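Local coordinates for protein RPA0582 (Rhodopseudomonas palustris, PDB 3HHL) that is of unknown function but belongs to the DUF1330 family and probably folds as a dimeric alpha-beta barrel protein, at residues 27-32 / 89-94. Numbering follows the deposited sequence.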
HETATM    1  N   MSE C  27       9.995   1.415  -0.378  1.00 33.47           N
HETATM    2  CA  MSE C  27       9.255   2.287   0.485  1.00 33.33           C
HETATM    3  C   MSE C  27       7.894   2.578  -0.180  1.00 33.51           C
HETATM    4  O   MSE C  27       7.788   3.359  -1.138  1.00 32.79           O
HETATM    5  CB  MSE C  27      10.040   3.556   0.692  1.00 33.37           C
HETATM    6  CG  MSE C  27      11.424   3.361   1.261  1.00 34.55           C
HETATM    7 SE   MSE C  27      11.445   2.549   2.990  1.00 41.07          SE
HETATM    8  CE  MSE C  27      10.736   3.989   4.036  1.00 37.77           C
ATOM      9  N   LEU C  28       6.855   1.927   0.345  1.00 33.18           N
ATOM     10  CA  LEU C  28       5.486   2.131  -0.125  1.00 32.80           C
ATOM     11  C   LEU C  28       4.920   3.356   0.539  1.00 32.83           C
ATOM     12  O   LEU C  28       4.814   3.396   1.765  1.00 32.89           O
ATOM     13  CB  LEU C  28       4.624   0.923   0.179  1.00 31.89           C
ATOM     14  CG  LEU C  28       3.133   1.021  -0.122  1.00 32.12           C
ATOM     15  CD1 LEU C  28       2.842   1.437  -1.574  1.00 29.87           C
ATOM     16  CD2 LEU C  28       2.444  -0.319   0.216  1.00 30.72           C
ATOM     17  N   ASN C  29       4.564   4.344  -0.269  1.00 32.81           N
ATOM     18  CA  ASN C  29       4.049   5.628   0.220  1.00 32.94           C
ATOM     19  C   ASN C  29       2.539   5.723  -0.087  1.00 33.39           C
ATOM     20  O   ASN C  29       2.135   5.640  -1.267  1.00 34.17           O
ATOM     21  CB  ASN C  29       4.755   6.787  -0.512  1.00 33.31           C
ATOM     22  CG  ASN C  29       6.155   7.078   0.003  1.00 33.18           C
ATOM     23  OD1 ASN C  29       6.334   8.029   0.747  1.00 36.69           O
ATOM     24  ND2 ASN C  29       7.159   6.295  -0.427  1.00 33.13           N
ATOM     25  N   LEU C  30       1.709   5.903   0.935  1.00 33.40           N
ATOM     26  CA  LEU C  30       0.304   6.248   0.742  1.00 34.01           C
ATOM     27  C   LEU C  30       0.147   7.691   1.227  1.00 35.26           C
ATOM     28  O   LEU C  30       0.341   7.970   2.411  1.00 36.02           O
ATOM     29  CB  LEU C  30      -0.616   5.313   1.507  1.00 33.72           C
ATOM     30  CG  LEU C  30      -0.306   3.810   1.365  1.00 36.25           C
ATOM     31  CD1 LEU C  30      -1.168   3.019   2.303  1.00 35.06           C
ATOM     32  CD2 LEU C  30      -0.434   3.259  -0.084  1.00 34.17           C
ATOM     33  N   VAL C  31      -0.163   8.632   0.339  1.00 35.63           N
ATOM     34  CA  VAL C  31      -0.200  10.028   0.778  1.00 36.16           C
ATOM     35  C   VAL C  31      -1.547  10.703   0.551  1.00 36.67           C
ATOM     36  O   VAL C  31      -2.080  10.687  -0.578  1.00 37.29           O
ATOM     37  CB  VAL C  31       0.859  10.895   0.070  1.00 36.47           C
ATOM     38  CG1 VAL C  31       0.854  12.283   0.697  1.00 35.48           C
ATOM     39  CG2 VAL C  31       2.238  10.238   0.129  1.00 35.74           C
ATOM     40  N   ARG C  32      -2.087  11.306   1.604  0.50 36.42           N
ATOM     41  CA  ARG C  32      -3.315  12.054   1.485  0.50 36.90           C
ATOM     42  C   ARG C  32      -3.020  13.524   1.714  0.50 36.88           C
ATOM     43  O   ARG C  32      -2.539  13.896   2.777  0.50 37.18           O
ATOM     44  CB  ARG C  32      -4.342  11.561   2.490  0.50 37.25           C
ATOM     45  CG  ARG C  32      -5.718  12.191   2.303  0.50 37.91           C
ATOM     46  CD  ARG C  32      -6.746  11.529   3.210  0.50 39.67           C
ATOM     47  NE  ARG C  32      -7.962  12.322   3.368  0.50 40.52           N
ATOM     48  CZ  ARG C  32      -9.129  11.818   3.747  0.50 40.30           C
ATOM     49  NH1 ARG C  32      -9.246  10.515   3.981  0.50 40.57           N
ATOM     50  NH2 ARG C  32     -10.173  12.613   3.876  0.50 39.18           N
ATOM     51  N   HIS C  89      -1.633  10.173  -3.592  1.00 35.89           N
ATOM     52  CA  HIS C  89      -0.450   9.650  -4.234  1.00 35.51           C
ATOM     53  C   HIS C  89      -0.153   8.272  -3.676  1.00 34.50           C
ATOM     54  O   HIS C  89      -0.188   8.078  -2.465  1.00 34.23           O
ATOM     55  CB  HIS C  89       0.731  10.544  -3.967  1.00 35.76           C
ATOM     56  CG  HIS C  89       0.640  11.858  -4.648  1.00 39.85           C
ATOM     57  ND1 HIS C  89       0.118  12.001  -5.917  1.00 45.43           N
ATOM     58  CD2 HIS C  89       1.007  13.099  -4.250  1.00 43.23           C
ATOM     59  CE1 HIS C  89       0.161  13.275  -6.272  1.00 43.76           C
ATOM     60  NE2 HIS C  89       0.687  13.962  -5.274  1.00 44.35           N
ATOM     61  N   VAL C  90       0.133   7.320  -4.559  1.00 32.82           N
ATOM     62  CA  VAL C  90       0.477   5.984  -4.133  1.00 32.03           C
ATOM     63  C   VAL C  90       1.627   5.504  -5.008  1.00 31.36           C
ATOM     64  O   VAL C  90       1.478   5.393  -6.195  1.00 31.60           O
ATOM     65  CB  VAL C  90      -0.731   5.025  -4.223  1.00 31.58           C
ATOM     66  CG1 VAL C  90      -0.362   3.658  -3.702  1.00 30.87           C
ATOM     67  CG2 VAL C  90      -1.863   5.546  -3.441  1.00 29.47           C
ATOM     68  N   PHE C  91       2.774   5.234  -4.398  1.00 31.27           N
ATOM     69  CA  PHE C  91       3.987   4.805  -5.120  1.00 31.01           C
ATOM     70  C   PHE C  91       4.937   4.037  -4.207  1.00 31.00           C
ATOM     71  O   PHE C  91       4.831   4.098  -2.944  1.00 30.24           O
ATOM     72  CB  PHE C  91       4.761   5.998  -5.734  1.00 30.25           C
ATOM     73  CG  PHE C  91       5.200   7.001  -4.735  1.00 29.42           C
ATOM     74  CD1 PHE C  91       4.326   7.948  -4.275  1.00 30.33           C
ATOM     75  CD2 PHE C  91       6.488   6.976  -4.221  1.00 31.85           C
ATOM     76  CE1 PHE C  91       4.751   8.914  -3.317  1.00 33.13           C
ATOM     77  CE2 PHE C  91       6.927   7.897  -3.250  1.00 31.06           C
ATOM     78  CZ  PHE C  91       6.058   8.874  -2.803  1.00 33.22           C
ATOM     79  N   ILE C  92       5.883   3.372  -4.877  1.00 31.00           N
ATOM     80  CA  ILE C  92       6.969   2.663  -4.229  1.00 31.29           C
ATOM     81  C   ILE C  92       8.267   3.243  -4.712  1.00 31.89           C
ATOM     82  O   ILE C  92       8.495   3.316  -5.928  1.00 33.37           O
ATOM     83  CB  ILE C  92       6.938   1.140  -4.521  1.00 31.03           C
ATOM     84  CG1 ILE C  92       5.632   0.508  -3.946  1.00 29.93           C
ATOM     85  CG2 ILE C  92       8.191   0.487  -3.975  1.00 28.31           C
ATOM     86  CD1 ILE C  92       5.368  -0.956  -4.478  1.00 25.13           C
ATOM     87  N   ALA C  93       9.113   3.653  -3.765  1.00 32.32           N
ATOM     88  CA  ALA C  93      10.450   4.209  -4.046  1.00 32.32           C
ATOM     89  C   ALA C  93      11.382   3.103  -3.629  1.00 32.63           C
ATOM     90  O   ALA C  93      11.225   2.548  -2.549  1.00 33.57           O
ATOM     91  CB  ALA C  93      10.704   5.509  -3.219  1.00 30.94           C
ATOM     92  N   GLU C  94      12.355   2.773  -4.460  1.00 33.00           N
ATOM     93  CA  GLU C  94      13.437   1.851  -4.067  1.00 32.70           C
ATOM     94  C   GLU C  94      14.683   2.644  -3.698  1.00 32.99           C
ATOM     95  O   GLU C  94      15.013   3.607  -4.364  1.00 33.32           O
ATOM     96  CB  GLU C  94      13.761   0.936  -5.242  1.00 32.34           C
ATOM     97  CG  GLU C  94      15.053   0.175  -5.123  1.00 33.38           C
ATOM     98  CD  GLU C  94      15.162  -0.999  -6.096  1.00 35.22           C
ATOM     99  OE1 GLU C  94      14.085  -1.543  -6.486  1.00 35.93           O
ATOM    100  OE2 GLU C  94      16.321  -1.386  -6.452  1.00 32.98           O
TER
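Asn29 CB sits over one face of the Phe91 ring, and the amide, 9° from parallel, runs out past the CZ-CE2 rim as an offset stack, midway along the antiparallel strands 27-32 and 89-94. Phe91 reaches this position with CG in the crowded place between backbone N and carbonyl carbon (chi1 59°), which leans the ring across to the neighbouring strand. The CH-pi contact measures 3.6 Å from Asn29 CB to the ring centroid, and Asn29 ND2 stands outside the rim, 3.3 Å from Phe91 CE2. A weak bond from Asn29 ND2 to Met27 O, 3.1 Å, helps set the amide's rotation. Beneath the stack, Asn29 N donates almost straight to Phe91 O, at 2.7 Å, and Phe91 N returns a longer bond to Asn29 O; the Met27-Ala93 and Val31-His89 pairs are likewise doubly hydrogen-bonded. An alanine in place of Phe91 would probably cost Asn29 its stacking surface and loosen the packing against Tyr51 of helix 47-64. On the other face of the sheet, Leu30 and Val90 run side by side, Leu30 CD2 to Val90 CG1 at 3.6 Å, whereas Leu28 crosses Ile92 obliquely, its CD1 3.8 Å from Ile92 CG1. Val90 and Ile92 also pack on side chains of a neighbouring subunit. These two central strands of a four-stranded antiparallel sheet, with helix 47-64 over the Asn29-Phe91 face, fit the ferredoxin-like fold of dimeric alpha-beta barrels.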